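Local coordinates for hemolysin activator protein CdiB (Acinetobacter baumannii ACICU, PDB 6WIL) that probably secretes its partner toxin, a CdiA-type protein of contact-dependent growth inhibition, across the outer membrane as a two-partner secretion transporter of the Omp85 superfamily, at residues 235-240 / 253-258; 243-248 / 273-278; 288-293 / 311-316; 316-321 / 334-339. One frame throughout, in Å; residues are numbered along the deposited sequence.

Contact 1: residues 235-240 / 253-258; sequences MGNIGI and SLNVSH
Gly236, Ile238 and Ile240 pair with His258, Val256 and Leu254 across two antiparallel strands, and the axes of segments 235-240 and 253-258 come within 4.6 Å at 171°. Each of these three pairs closes two backbone hydrogen bonds. Ile240 N to Leu254 O, at 2.7 Å, is one of the six. CA-H groups of neighbouring residues add contacts to the same carbonyls, such as Asn255 CA to Ile238 O at 3.3 Å.

The face carrying Asn237, Asn255 and Ser257 is polar. Asn255 ND2 donates to Asn237 OD1. The modelled distance of 2.4 Å is very short, so its exact value is doubtful. The two side chains cross at about a right angle, with amide planes 44° apart. With CG anti to the backbone N (chi1 -160°), the Asn255 amide stands where ND2 meets Asn237 OD1. The other branch of Asn237, ND2, lies 2.8 Å from Ser257 OG. Gly239 has no side chain here, and Asn255 OD1 comes to 3.8 Å from its CA. The other face is apolar around Ile240 and Leu254, which meet CB to CB at 4.2 Å.

The pair is a hairpin of the transmembrane barrel, made by strands 232-243 and 251-261. Strands 217-228 and 266-279 flank it. Helix 8-27 lies against the polar face, where Arg17 touches Asn237, Asn255 and Ser257. Leu254 and Val256 pack on Ile273 and Tyr271.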
loop_
_atom_site.group_PDB
_atom_site.type_symbol
_atom_site.label_atom_id
_atom_site.label_comp_id
_atom_site.label_asym_id
_atom_site.label_seq_id
_atom_site.Cartn_x
_atom_site.Cartn_y
_atom_site.Cartn_z
HETATM N N MSE A 235 6.375 -1.991 -26.450
HETATM C CA MSE A 235 5.180 -1.492 -25.777
HETATM C C MSE A 235 5.062 0.024 -25.824
HETATM O O MSE A 235 6.061 0.735 -25.798
HETATM C CB MSE A 235 5.168 -1.945 -24.317
HETATM C CG MSE A 235 4.310 -3.163 -24.035
HETATM SE SE MSE A 235 4.478 -3.729 -22.174
HETATM C CE MSE A 235 4.269 -1.988 -21.325
ATOM N N GLY A 236 3.826 0.504 -25.884
ATOM C CA GLY A 236 3.548 1.921 -25.777
ATOM C C GLY A 236 2.418 2.182 -24.805
ATOM O O GLY A 236 1.356 1.560 -24.899
ATOM N N ASN A 237 2.634 3.092 -23.861
ATOM C CA ASN A 237 1.652 3.383 -22.829
ATOM C C ASN A 237 1.336 4.869 -22.813
ATOM O O ASN A 237 2.238 5.707 -22.894
ATOM C CB ASN A 237 2.153 2.949 -21.443
ATOM C CG ASN A 237 1.501 1.668 -20.961
ATOM O OD1 ASN A 237 0.462 1.699 -20.301
ATOM N ND2 ASN A 237 2.110 0.534 -21.286
ATOM N N ILE A 238 0.051 5.185 -22.709
ATOM C CA ILE A 238 -0.421 6.545 -22.478
ATOM C C ILE A 238 -1.166 6.527 -21.151
ATOM O O ILE A 238 -2.234 5.910 -21.042
ATOM C CB ILE A 238 -1.323 7.051 -23.611
ATOM C CG1 ILE A 238 -0.586 6.994 -24.949
ATOM C CG2 ILE A 238 -1.798 8.470 -23.314
ATOM C CD1 ILE A 238 -1.488 7.187 -26.155
ATOM N N GLY A 239 -0.605 7.185 -20.145
ATOM C CA GLY A 239 -1.224 7.291 -18.830
ATOM C C GLY A 239 -1.725 8.699 -18.592
ATOM O O GLY A 239 -1.020 9.676 -18.867
ATOM N N ILE A 240 -2.953 8.808 -18.089
ATOM C CA ILE A 240 -3.542 10.093 -17.733
ATOM C C ILE A 240 -3.977 10.035 -16.278
ATOM O O ILE A 240 -4.756 9.156 -15.893
ATOM C CB ILE A 240 -4.732 10.465 -18.630
ATOM C CG1 ILE A 240 -4.323 10.417 -20.100
ATOM C CG2 ILE A 240 -5.246 11.852 -18.258
ATOM C CD1 ILE A 240 -5.359 10.994 -21.039
ATOM N N SER A 253 -7.620 7.689 -12.851
ATOM C CA SER A 253 -6.465 7.272 -13.630
ATOM C C SER A 253 -6.931 6.540 -14.881
ATOM O O SER A 253 -7.875 5.746 -14.834
ATOM C CB SER A 253 -5.541 6.379 -12.800
ATOM O OG SER A 253 -5.215 7.000 -11.566
ATOM N N LEU A 254 -6.268 6.820 -16.000
ATOM C CA LEU A 254 -6.571 6.193 -17.277
ATOM C C LEU A 254 -5.278 5.709 -17.910
ATOM O O LEU A 254 -4.261 6.409 -17.876
ATOM C CB LEU A 254 -7.276 7.166 -18.225
ATOM C CG LEU A 254 -8.428 7.994 -17.655
ATOM C CD1 LEU A 254 -8.823 9.092 -18.631
ATOM C CD2 LEU A 254 -9.616 7.106 -17.340
ATOM N N ASN A 255 -5.316 4.511 -18.486
ATOM C CA ASN A 255 -4.144 3.953 -19.147
ATOM C C ASN A 255 -4.570 3.219 -20.409
ATOM O O ASN A 255 -5.523 2.436 -20.384
ATOM C CB ASN A 255 -3.383 3.007 -18.211
ATOM C CG ASN A 255 -1.953 2.780 -18.654
ATOM O OD1 ASN A 255 -1.046 3.519 -18.262
ATOM N ND2 ASN A 255 -1.741 1.759 -19.480
ATOM N N VAL A 256 -3.868 3.483 -21.510
ATOM C CA VAL A 256 -4.070 2.779 -22.771
ATOM C C VAL A 256 -2.729 2.213 -23.212
ATOM O O VAL A 256 -1.742 2.949 -23.313
ATOM C CB VAL A 256 -4.657 3.692 -23.865
ATOM C CG1 VAL A 256 -4.876 2.901 -25.146
ATOM C CG2 VAL A 256 -5.960 4.308 -23.394
ATOM N N SER A 257 -2.694 0.911 -23.472
ATOM C CA SER A 257 -1.459 0.212 -23.789
ATOM C C SER A 257 -1.572 -0.456 -25.153
ATOM O O SER A 257 -2.625 -0.989 -25.509
ATOM C CB SER A 257 -1.138 -0.835 -22.715
ATOM O OG SER A 257 0.256 -1.086 -22.643
ATOM N N HIS A 258 -0.481 -0.409 -25.917
ATOM C CA HIS A 258 -0.352 -1.130 -27.178
ATOM C C HIS A 258 0.935 -1.935 -27.133
ATOM O O HIS A 258 1.982 -1.411 -26.740
ATOM C CB HIS A 258 -0.329 -0.183 -28.384
ATOM C CG HIS A 258 -1.582 0.616 -28.557
ATOM N ND1 HIS A 258 -2.783 0.048 -28.926
ATOM C CD2 HIS A 258 -1.818 1.944 -28.432
ATOM C CE1 HIS A 258 -3.705 0.989 -29.011
ATOM N NE2 HIS A 258 -3.146 2.149 -28.715
#

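Contact 2: residues 243-248 / 273-278; sequences NNPFHL and ISYQLP
Leu248 lies beside Leu277, the two side chains pointing the same way. Their CD1 methyls meet at 3.9 Å, and Leu248 CB is 4.1 Å from Leu277 CD1. A chi1 of 83° sets Leu277 CG, which carries this CD1, between the backbone N and the carbonyl carbon, the crowded position.

Phe246 reaches the hydroxyl end of Tyr275. Its CD2 is 3.7 Å from Tyr275 OH, and the two side chains cross at about a right angle. Pro245 comes in at the edge of the tyrosine ring, with CG 4.4 Å from Tyr275 CE1. Tyr275 OH is hydrogen-bonded to Asp250 OD2, which also accepts from Phe246 N. One carboxylate oxygen thus links the ring to the turn.

Asn244 to His247 form a type I beta turn in the loop joining strands 232-243 and 251-261. The loop packs on barrel strand 266-279. Leu277 also touches Leu284 of strand 282-295, and Leu248 touches Leu155 of helix 154-160.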
loop_
_atom_site.group_PDB
_atom_site.type_symbol
_atom_site.label_atom_id
_atom_site.label_comp_id
_atom_site.label_asym_id
_atom_site.label_seq_id
_atom_site.Cartn_x
_atom_site.Cartn_y
_atom_site.Cartn_z
ATOM N N ASN A 243 -6.573 14.755 -11.138
ATOM C CA ASN A 243 -6.478 14.962 -9.699
ATOM C C ASN A 243 -7.679 15.763 -9.215
ATOM O O ASN A 243 -7.903 16.890 -9.671
ATOM C CB ASN A 243 -5.176 15.681 -9.355
ATOM C CG ASN A 243 -4.916 15.730 -7.874
ATOM O OD1 ASN A 243 -5.234 16.716 -7.210
ATOM N ND2 ASN A 243 -4.328 14.665 -7.342
ATOM N N ASN A 244 -8.443 15.180 -8.289
ATOM C CA ASN A 244 -9.593 15.812 -7.645
ATOM C C ASN A 244 -10.658 16.258 -8.648
ATOM O O ASN A 244 -11.161 17.384 -8.536
ATOM C CB ASN A 244 -9.124 17.010 -6.812
ATOM C CG ASN A 244 -10.049 17.319 -5.646
ATOM O OD1 ASN A 244 -10.694 16.426 -5.095
ATOM N ND2 ASN A 244 -10.114 18.592 -5.263
ATOM N N PRO A 245 -11.059 15.411 -9.608
ATOM C CA PRO A 245 -11.983 15.899 -10.649
ATOM C C PRO A 245 -13.359 16.267 -10.122
ATOM O O PRO A 245 -13.899 17.309 -10.510
ATOM C CB PRO A 245 -12.046 14.724 -11.635
ATOM C CG PRO A 245 -11.789 13.530 -10.796
ATOM C CD PRO A 245 -10.802 13.965 -9.747
ATOM N N PHE A 246 -13.948 15.447 -9.252
ATOM C CA PHE A 246 -15.253 15.739 -8.673
ATOM C C PHE A 246 -15.154 16.423 -7.312
ATOM O O PHE A 246 -16.142 16.449 -6.570
ATOM C CB PHE A 246 -16.083 14.459 -8.564
ATOM C CG PHE A 246 -16.517 13.908 -9.889
ATOM C CD1 PHE A 246 -17.580 14.477 -10.574
ATOM C CD2 PHE A 246 -15.865 12.825 -10.452
ATOM C CE1 PHE A 246 -17.982 13.979 -11.798
ATOM C CE2 PHE A 246 -16.263 12.319 -11.676
ATOM C CZ PHE A 246 -17.324 12.897 -12.349
ATOM N N HIS A 247 -13.988 16.980 -6.980
ATOM C CA HIS A 247 -13.769 17.696 -5.721
ATOM C C HIS A 247 -14.201 16.860 -4.521
ATOM O O HIS A 247 -14.970 17.301 -3.663
ATOM C CB HIS A 247 -14.474 19.051 -5.730
ATOM C CG HIS A 247 -13.824 20.053 -6.628
ATOM N ND1 HIS A 247 -13.884 19.969 -8.003
ATOM C CD2 HIS A 247 -13.079 21.149 -6.350
ATOM C CE1 HIS A 247 -13.212 20.974 -8.532
ATOM N NE2 HIS A 247 -12.713 21.705 -7.550
ATOM N N LEU A 248 -13.696 15.631 -4.473
ATOM C CA LEU A 248 -13.984 14.700 -3.390
ATOM C C LEU A 248 -12.700 14.073 -2.869
ATOM O O LEU A 248 -12.722 12.966 -2.324
ATOM C CB LEU A 248 -14.959 13.616 -3.851
ATOM C CG LEU A 248 -16.391 14.045 -4.167
ATOM C CD1 LEU A 248 -17.173 12.906 -4.803
ATOM C CD2 LEU A 248 -17.082 14.525 -2.901
ATOM N N ILE A 273 -9.132 1.968 -16.483
ATOM C CA ILE A 273 -9.636 3.145 -15.787
ATOM C C ILE A 273 -9.761 2.816 -14.306
ATOM O O ILE A 273 -10.252 1.744 -13.939
ATOM C CB ILE A 273 -10.988 3.615 -16.362
ATOM C CG1 ILE A 273 -11.646 4.637 -15.434
ATOM C CG2 ILE A 273 -11.906 2.433 -16.600
ATOM C CD1 ILE A 273 -12.936 5.206 -15.973
ATOM N N SER A 274 -9.309 3.733 -13.458
ATOM C CA SER A 274 -9.355 3.547 -12.015
ATOM C C SER A 274 -9.865 4.823 -11.364
ATOM O O SER A 274 -9.419 5.922 -11.709
ATOM C CB SER A 274 -7.975 3.182 -11.464
ATOM O OG SER A 274 -8.075 2.687 -10.140
ATOM N N TYR A 275 -10.805 4.673 -10.435
ATOM C CA TYR A 275 -11.319 5.785 -9.650
ATOM C C TYR A 275 -11.219 5.436 -8.173
ATOM O O TYR A 275 -11.515 4.308 -7.771
ATOM C CB TYR A 275 -12.764 6.103 -10.025
ATOM C CG TYR A 275 -13.323 7.341 -9.367
ATOM C CD1 TYR A 275 -12.797 8.598 -9.646
ATOM C CD2 TYR A 275 -14.394 7.260 -8.488
ATOM C CE1 TYR A 275 -13.315 9.736 -9.058
ATOM C CE2 TYR A 275 -14.920 8.394 -7.895
ATOM C CZ TYR A 275 -14.375 9.627 -8.182
ATOM O OH TYR A 275 -14.896 10.755 -7.587
ATOM N N GLN A 276 -10.808 6.413 -7.368
ATOM C CA GLN A 276 -10.539 6.182 -5.955
ATOM C C GLN A 276 -10.842 7.451 -5.176
ATOM O O GLN A 276 -10.346 8.523 -5.532
ATOM C CB GLN A 276 -9.078 5.770 -5.744
ATOM C CG GLN A 276 -8.854 4.803 -4.601
ATOM C CD GLN A 276 -7.387 4.470 -4.408
ATOM O OE1 GLN A 276 -6.559 4.727 -5.283
ATOM N NE2 GLN A 276 -7.056 3.906 -3.253
ATOM N N LEU A 277 -11.648 7.333 -4.120
ATOM C CA LEU A 277 -11.903 8.456 -3.231
ATOM C C LEU A 277 -11.921 7.970 -1.787
ATOM O O LEU A 277 -12.417 6.869 -1.510
ATOM C CB LEU A 277 -13.226 9.160 -3.560
ATOM C CG LEU A 277 -14.551 8.624 -3.015
ATOM C CD1 LEU A 277 -15.661 9.627 -3.273
ATOM C CD2 LEU A 277 -14.894 7.281 -3.631
ATOM N N PRO A 278 -11.380 8.752 -0.854
ATOM C CA PRO A 278 -11.399 8.355 0.557
ATOM C C PRO A 278 -12.596 8.916 1.307
ATOM O O PRO A 278 -13.123 9.981 0.994
ATOM C CB PRO A 278 -10.098 8.969 1.091
ATOM C CG PRO A 278 -9.980 10.243 0.313
ATOM C CD PRO A 278 -10.537 9.943 -1.073
#

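Contact 3: residues 288-293 / 311-316; sequences YNDYQY and NSQQAN
Asn289 and Tyr291 each exchange two backbone hydrogen bonds, with Gln314 and Ser312 respectively. Tyr291 N to Ser312 O measures 2.8 Å. On the second strand Asn311 ND2 donates to Gln313 OE1 at 3.0 Å, on a lone pair in the carbonyl plane. This bond links two side chains on one face. Asn311 OD1 is hydrogen-bonded to Gln343 NE2.

The strands are antiparallel neighbours in the closed 16-stranded barrel, parts of 282-295 and 308-326. The axes of segments 288-293 and 311-316 make 169°. The face with Asn289, Tyr291 and Ser312 meets helix 8-27. There Asn289 OD1 accepts from Gln14 NE2, and its ND2 bonds Ser270 OG.

On the other face Gln313 lies alongside both Tyr288 and Asp290, pointing the same way. Its CG is 3.8 Å from Tyr288 OH and equally far from Asp290 OD2. The ring of Tyr288 and the Gln313 amide are turned 45° apart. Gln292 CG packs on Asn311 CB at 3.9 Å, with the amides nearly perpendicular.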
loop_
_atom_site.group_PDB
_atom_site.type_symbol
_atom_site.label_atom_id
_atom_site.label_comp_id
_atom_site.label_asym_id
_atom_site.label_seq_id
_atom_site.Cartn_x
_atom_site.Cartn_y
_atom_site.Cartn_z
ATOM N N TYR A 288 -11.744 -0.806 -14.118
ATOM C CA TYR A 288 -12.254 -1.535 -15.268
ATOM C C TYR A 288 -11.108 -1.709 -16.248
ATOM O O TYR A 288 -10.358 -0.762 -16.501
ATOM C CB TYR A 288 -13.429 -0.789 -15.913
ATOM C CG TYR A 288 -13.847 -1.296 -17.280
ATOM C CD1 TYR A 288 -14.759 -2.334 -17.414
ATOM C CD2 TYR A 288 -13.344 -0.714 -18.438
ATOM C CE1 TYR A 288 -15.149 -2.786 -18.665
ATOM C CE2 TYR A 288 -13.726 -1.157 -19.687
ATOM C CZ TYR A 288 -14.628 -2.194 -19.796
ATOM O OH TYR A 288 -15.008 -2.637 -21.042
ATOM N N ASN A 289 -10.964 -2.920 -16.780
ATOM C CA ASN A 289 -9.921 -3.221 -17.747
ATOM C C ASN A 289 -10.541 -3.893 -18.961
ATOM O O ASN A 289 -11.341 -4.822 -18.820
ATOM C CB ASN A 289 -8.839 -4.120 -17.139
ATOM C CG ASN A 289 -7.767 -4.491 -18.142
ATOM O OD1 ASN A 289 -7.572 -5.664 -18.457
ATOM N ND2 ASN A 289 -7.076 -3.484 -18.667
ATOM N N ASP A 290 -10.173 -3.417 -20.146
ATOM C CA ASP A 290 -10.582 -4.010 -21.411
ATOM C C ASP A 290 -9.325 -4.430 -22.156
ATOM O O ASP A 290 -8.424 -3.611 -22.370
ATOM C CB ASP A 290 -11.408 -3.021 -22.243
ATOM C CG ASP A 290 -12.248 -3.706 -23.312
ATOM O OD1 ASP A 290 -11.710 -4.556 -24.055
ATOM O OD2 ASP A 290 -13.454 -3.393 -23.408
ATOM N N TYR A 291 -9.256 -5.704 -22.533
ATOM C CA TYR A 291 -8.067 -6.263 -23.161
ATOM C C TYR A 291 -8.447 -6.939 -24.469
ATOM O O TYR A 291 -9.402 -7.721 -24.515
ATOM C CB TYR A 291 -7.376 -7.259 -22.226
ATOM C CG TYR A 291 -6.175 -7.936 -22.839
ATOM C CD1 TYR A 291 -4.993 -7.239 -23.048
ATOM C CD2 TYR A 291 -6.220 -9.275 -23.200
ATOM C CE1 TYR A 291 -3.892 -7.855 -23.609
ATOM C CE2 TYR A 291 -5.125 -9.899 -23.760
ATOM C CZ TYR A 291 -3.963 -9.187 -23.963
ATOM O OH TYR A 291 -2.871 -9.810 -24.521
ATOM N N GLN A 292 -7.701 -6.638 -25.528
ATOM C CA GLN A 292 -7.928 -7.221 -26.842
ATOM C C GLN A 292 -6.605 -7.676 -27.434
ATOM O O GLN A 292 -5.550 -7.100 -27.154
ATOM C CB GLN A 292 -8.611 -6.232 -27.792
ATOM C CG GLN A 292 -10.115 -6.158 -27.616
ATOM C CD GLN A 292 -10.638 -4.736 -27.637
ATOM O OE1 GLN A 292 -9.877 -3.780 -27.488
ATOM N NE2 GLN A 292 -11.947 -4.589 -27.810
ATOM N N TYR A 293 -6.669 -8.727 -28.247
ATOM C CA TYR A 293 -5.474 -9.253 -28.890
ATOM C C TYR A 293 -5.820 -9.756 -30.283
ATOM O O TYR A 293 -6.979 -10.034 -30.599
ATOM C CB TYR A 293 -4.840 -10.378 -28.063
ATOM C CG TYR A 293 -5.678 -11.634 -28.021
ATOM C CD1 TYR A 293 -6.654 -11.807 -27.049
ATOM C CD2 TYR A 293 -5.499 -12.645 -28.960
ATOM C CE1 TYR A 293 -7.428 -12.950 -27.011
ATOM C CE2 TYR A 293 -6.268 -13.790 -28.930
ATOM C CZ TYR A 293 -7.231 -13.937 -27.954
ATOM O OH TYR A 293 -7.999 -15.078 -27.916
ATOM N N ASN A 311 -11.395 -10.859 -26.827
ATOM C CA ASN A 311 -11.522 -9.727 -25.926
ATOM C C ASN A 311 -11.740 -10.216 -24.500
ATOM O O ASN A 311 -12.158 -11.353 -24.266
ATOM C CB ASN A 311 -12.675 -8.811 -26.358
ATOM C CG ASN A 311 -13.963 -9.574 -26.597
ATOM O OD1 ASN A 311 -14.244 -9.998 -27.718
ATOM N ND2 ASN A 311 -14.750 -9.756 -25.542
ATOM N N SER A 312 -11.448 -9.338 -23.543
ATOM C CA SER A 312 -11.601 -9.661 -22.132
ATOM C C SER A 312 -11.903 -8.382 -21.365
ATOM O O SER A 312 -11.250 -7.358 -21.584
ATOM C CB SER A 312 -10.339 -10.331 -21.580
ATOM O OG SER A 312 -10.638 -11.148 -20.463
ATOM N N GLN A 313 -12.897 -8.443 -20.482
ATOM C CA GLN A 313 -13.286 -7.308 -19.658
ATOM C C GLN A 313 -13.252 -7.720 -18.195
ATOM O O GLN A 313 -13.538 -8.871 -17.854
ATOM C CB GLN A 313 -14.690 -6.785 -20.018
ATOM C CG GLN A 313 -14.868 -6.372 -21.473
ATOM C CD GLN A 313 -15.065 -7.557 -22.404
ATOM O OE1 GLN A 313 -14.190 -7.879 -23.206
ATOM N NE2 GLN A 313 -16.218 -8.210 -22.302
ATOM N N GLN A 314 -12.905 -6.770 -17.329
ATOM C CA GLN A 314 -12.856 -7.025 -15.894
ATOM C C GLN A 314 -13.273 -5.771 -15.145
ATOM O O GLN A 314 -12.730 -4.692 -15.389
ATOM C CB GLN A 314 -11.454 -7.464 -15.457
ATOM C CG GLN A 314 -11.379 -7.990 -14.033
ATOM C CD GLN A 314 -10.069 -8.704 -13.753
ATOM O OE1 GLN A 314 -9.230 -8.854 -14.644
ATOM N NE2 GLN A 314 -9.884 -9.146 -12.513
ATOM N N ALA A 315 -14.239 -5.919 -14.242
ATOM C CA ALA A 315 -14.736 -4.823 -13.422
ATOM C C ALA A 315 -14.527 -5.157 -11.952
ATOM O O ALA A 315 -14.788 -6.285 -11.523
ATOM C CB ALA A 315 -16.220 -4.556 -13.696
ATOM N N ASN A 316 -14.056 -4.174 -11.182
ATOM C CA ASN A 316 -13.732 -4.382 -9.776
ATOM C C ASN A 316 -14.277 -3.251 -8.923
ATOM O O ASN A 316 -14.220 -2.083 -9.313
ATOM C CB ASN A 316 -12.219 -4.487 -9.547
ATOM C CG ASN A 316 -11.657 -5.829 -9.958
ATOM O OD1 ASN A 316 -12.068 -6.409 -10.963
ATOM N ND2 ASN A 316 -10.714 -6.339 -9.174
#

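Contact 4: residues 316-321 / 334-339; sequences NLNLSR and YGKLYH. With SO4 (sulfate ion), chain B.
The long hairpin of strands 308-326 and 329-346 brings Leu317 opposite Leu337 and Leu319 opposite Gly335. Both pairs carry two backbone hydrogen bonds, including Leu317 N to Leu337 O at 2.8 Å. The axes of segments 316-321 and 334-339 approach to 4.6 Å.

Asn316, Asn318 and Ser320 share one face with Tyr338, Lys336 and Tyr334. Asn316 and Tyr338 lie side by side, pointing the same way, their amide and ring planes 35° apart. The side chains of Asn318 and Lys336 cross obliquely. Ser320 CB and Tyr334 CB meet at 3.5 Å. The hydroxyl of Tyr334 is hydrogen-bonded to Asp381 OD2, and Lys336 NZ makes a long, weak ion pair with the same oxygen.

This hairpin is part of the barrel wall, between strands 282-295 and 349-371. Leu317, Leu319 and Leu337 lie on the surface on the other face, consistent with a lipid-facing side. Leu317 CB is 4.4 Å from Leu337 CB.

At the end of its segment Arg321 NH2 donates to sulfate O1 at 3.0 Å, at the guanidinium edge and in its plane. The sulfate, probably from the crystallisation liquor, is also hydrogen-bonded by Arg173 NH1.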
loop_
_atom_site.group_PDB
_atom_site.type_symbol
_atom_site.label_atom_id
_atom_site.label_comp_id
_atom_site.label_asym_id
_atom_site.label_seq_id
_atom_site.Cartn_x
_atom_site.Cartn_y
_atom_site.Cartn_z
ATOM N N ASN A 316 -14.056 -4.174 -11.182
ATOM C CA ASN A 316 -13.732 -4.382 -9.776
ATOM C C ASN A 316 -14.277 -3.251 -8.923
ATOM O O ASN A 316 -14.220 -2.083 -9.313
ATOM C CB ASN A 316 -12.219 -4.487 -9.547
ATOM C CG ASN A 316 -11.657 -5.829 -9.958
ATOM O OD1 ASN A 316 -12.068 -6.409 -10.963
ATOM N ND2 ASN A 316 -10.714 -6.339 -9.174
ATOM N N LEU A 317 -14.783 -3.609 -7.746
ATOM C CA LEU A 317 -15.199 -2.656 -6.726
ATOM C C LEU A 317 -14.461 -2.980 -5.434
ATOM O O LEU A 317 -14.451 -4.134 -4.995
ATOM C CB LEU A 317 -16.713 -2.711 -6.513
ATOM C CG LEU A 317 -17.339 -1.682 -5.576
ATOM C CD1 LEU A 317 -17.556 -0.350 -6.290
ATOM C CD2 LEU A 317 -18.642 -2.219 -5.016
ATOM N N ASN A 318 -13.835 -1.968 -4.831
ATOM C CA ASN A 318 -12.985 -2.160 -3.662
ATOM C C ASN A 318 -13.432 -1.277 -2.506
ATOM O O ASN A 318 -13.816 -0.120 -2.703
ATOM C CB ASN A 318 -11.517 -1.853 -3.980
ATOM C CG ASN A 318 -10.975 -2.706 -5.095
ATOM O OD1 ASN A 318 -11.598 -3.682 -5.503
ATOM N ND2 ASN A 318 -9.796 -2.350 -5.591
ATOM N N LEU A 319 -13.357 -1.829 -1.295
ATOM C CA LEU A 319 -13.591 -1.082 -0.066
ATOM C C LEU A 319 -12.577 -1.530 0.974
ATOM O O LEU A 319 -12.475 -2.725 1.267
ATOM C CB LEU A 319 -15.015 -1.290 0.463
ATOM C CG LEU A 319 -15.379 -0.482 1.715
ATOM C CD1 LEU A 319 -15.214 1.010 1.459
ATOM C CD2 LEU A 319 -16.795 -0.788 2.192
ATOM N N SER A 320 -11.823 -0.580 1.517
ATOM C CA SER A 320 -10.858 -0.859 2.567
ATOM C C SER A 320 -11.071 0.112 3.718
ATOM O O SER A 320 -11.588 1.216 3.533
ATOM C CB SER A 320 -9.412 -0.758 2.061
ATOM O OG SER A 320 -9.051 0.582 1.792
ATOM N N ARG A 321 -10.669 -0.311 4.912
ATOM C CA ARG A 321 -10.812 0.515 6.102
ATOM C C ARG A 321 -9.552 0.399 6.938
ATOM O O ARG A 321 -9.110 -0.711 7.245
ATOM C CB ARG A 321 -12.033 0.096 6.929
ATOM C CG ARG A 321 -12.474 1.142 7.941
ATOM C CD ARG A 321 -12.908 0.510 9.252
ATOM N NE ARG A 321 -13.750 1.408 10.039
ATOM C CZ ARG A 321 -13.288 2.367 10.835
ATOM N NH1 ARG A 321 -11.983 2.565 10.957
ATOM N NH2 ARG A 321 -14.135 3.135 11.507
ATOM N N TYR A 334 -9.560 -5.028 3.710
ATOM C CA TYR A 334 -10.241 -4.652 2.480
ATOM C C TYR A 334 -11.104 -5.797 1.977
ATOM O O TYR A 334 -10.952 -6.952 2.384
ATOM C CB TYR A 334 -9.250 -4.224 1.386
ATOM C CG TYR A 334 -8.317 -5.312 0.911
ATOM C CD1 TYR A 334 -7.098 -5.525 1.538
ATOM C CD2 TYR A 334 -8.646 -6.116 -0.177
ATOM C CE1 TYR A 334 -6.235 -6.510 1.108
ATOM C CE2 TYR A 334 -7.789 -7.113 -0.614
ATOM C CZ TYR A 334 -6.583 -7.303 0.033
ATOM O OH TYR A 334 -5.717 -8.283 -0.387
ATOM N N GLY A 335 -12.025 -5.447 1.083
ATOM C CA GLY A 335 -12.828 -6.411 0.361
ATOM C C GLY A 335 -12.983 -6.006 -1.092
ATOM O O GLY A 335 -13.199 -4.826 -1.381
ATOM N N LYS A 336 -12.860 -6.960 -2.016
ATOM C CA LYS A 336 -13.006 -6.697 -3.442
ATOM C C LYS A 336 -14.176 -7.489 -4.008
ATOM O O LYS A 336 -14.439 -8.615 -3.583
ATOM C CB LYS A 336 -11.741 -7.067 -4.226
ATOM C CG LYS A 336 -10.499 -6.279 -3.878
ATOM C CD LYS A 336 -9.311 -6.787 -4.679
ATOM C CE LYS A 336 -7.998 -6.241 -4.143
ATOM N NZ LYS A 336 -6.909 -7.257 -4.276
ATOM N N LEU A 337 -14.872 -6.889 -4.967
ATOM C CA LEU A 337 -15.836 -7.580 -5.812
ATOM C C LEU A 337 -15.354 -7.482 -7.250
ATOM O O LEU A 337 -14.995 -6.392 -7.706
ATOM C CB LEU A 337 -17.237 -6.976 -5.681
ATOM C CG LEU A 337 -17.961 -7.181 -4.353
ATOM C CD1 LEU A 337 -19.414 -6.769 -4.485
ATOM C CD2 LEU A 337 -17.852 -8.630 -3.912
ATOM N N TYR A 338 -15.335 -8.610 -7.958
ATOM C CA TYR A 338 -14.828 -8.633 -9.323
ATOM C C TYR A 338 -15.740 -9.461 -10.215
ATOM O O TYR A 338 -16.375 -10.419 -9.767
ATOM C CB TYR A 338 -13.390 -9.185 -9.392
ATOM C CG TYR A 338 -13.257 -10.668 -9.112
ATOM C CD1 TYR A 338 -13.409 -11.606 -10.127
ATOM C CD2 TYR A 338 -12.953 -11.128 -7.837
ATOM C CE1 TYR A 338 -13.282 -12.959 -9.878
ATOM C CE2 TYR A 338 -12.822 -12.480 -7.577
ATOM C CZ TYR A 338 -12.988 -13.390 -8.601
ATOM O OH TYR A 338 -12.858 -14.735 -8.345
ATOM N N HIS A 339 -15.785 -9.079 -11.492
ATOM C CA HIS A 339 -16.467 -9.836 -12.535
ATOM C C HIS A 339 -15.583 -9.852 -13.772
ATOM O O HIS A 339 -15.081 -8.805 -14.190
ATOM C CB HIS A 339 -17.835 -9.231 -12.873
ATOM C CG HIS A 339 -18.478 -9.837 -14.083
ATOM N ND1 HIS A 339 -18.278 -9.347 -15.356
ATOM C CD2 HIS A 339 -19.311 -10.897 -14.215
ATOM C CE1 HIS A 339 -18.962 -10.075 -16.220
ATOM N NE2 HIS A 339 -19.597 -11.023 -15.553
HETATM S S SO4 B . -14.961 6.282 12.402
HETATM O O1 SO4 B . -13.856 5.681 13.145
HETATM O O2 SO4 B . -15.283 5.439 11.253
HETATM O O3 SO4 B . -14.569 7.617 11.952
HETATM O O4 SO4 B . -16.137 6.391 13.261
#

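In the fold
Contacts 1, 3 and 4 pair strands of one closed antiparallel barrel, and contact 2 lays a loop on another of its strands. Contacts 1 and 2 cross along the chain: 243-248 falls between the two strands of contact 1, and 273-278 comes after 253-258. Contacts 3 and 4 follow in series. Centres of contacts 1 and 3 are about 14 Å apart, those of 1 and 4 about 23 Å. Contact 1 touches 2, 2 touches 3, and 3 touches 4. Ser253 N is 2.8 Å from Ser274 O, a probable hydrogen bond. Contacts 3 and 4 share Asn316. Together they span six consecutive strands, 232-243 to 329-346, of what is probably the secretion pore, with helix 8-27 against contacts 1 and 3.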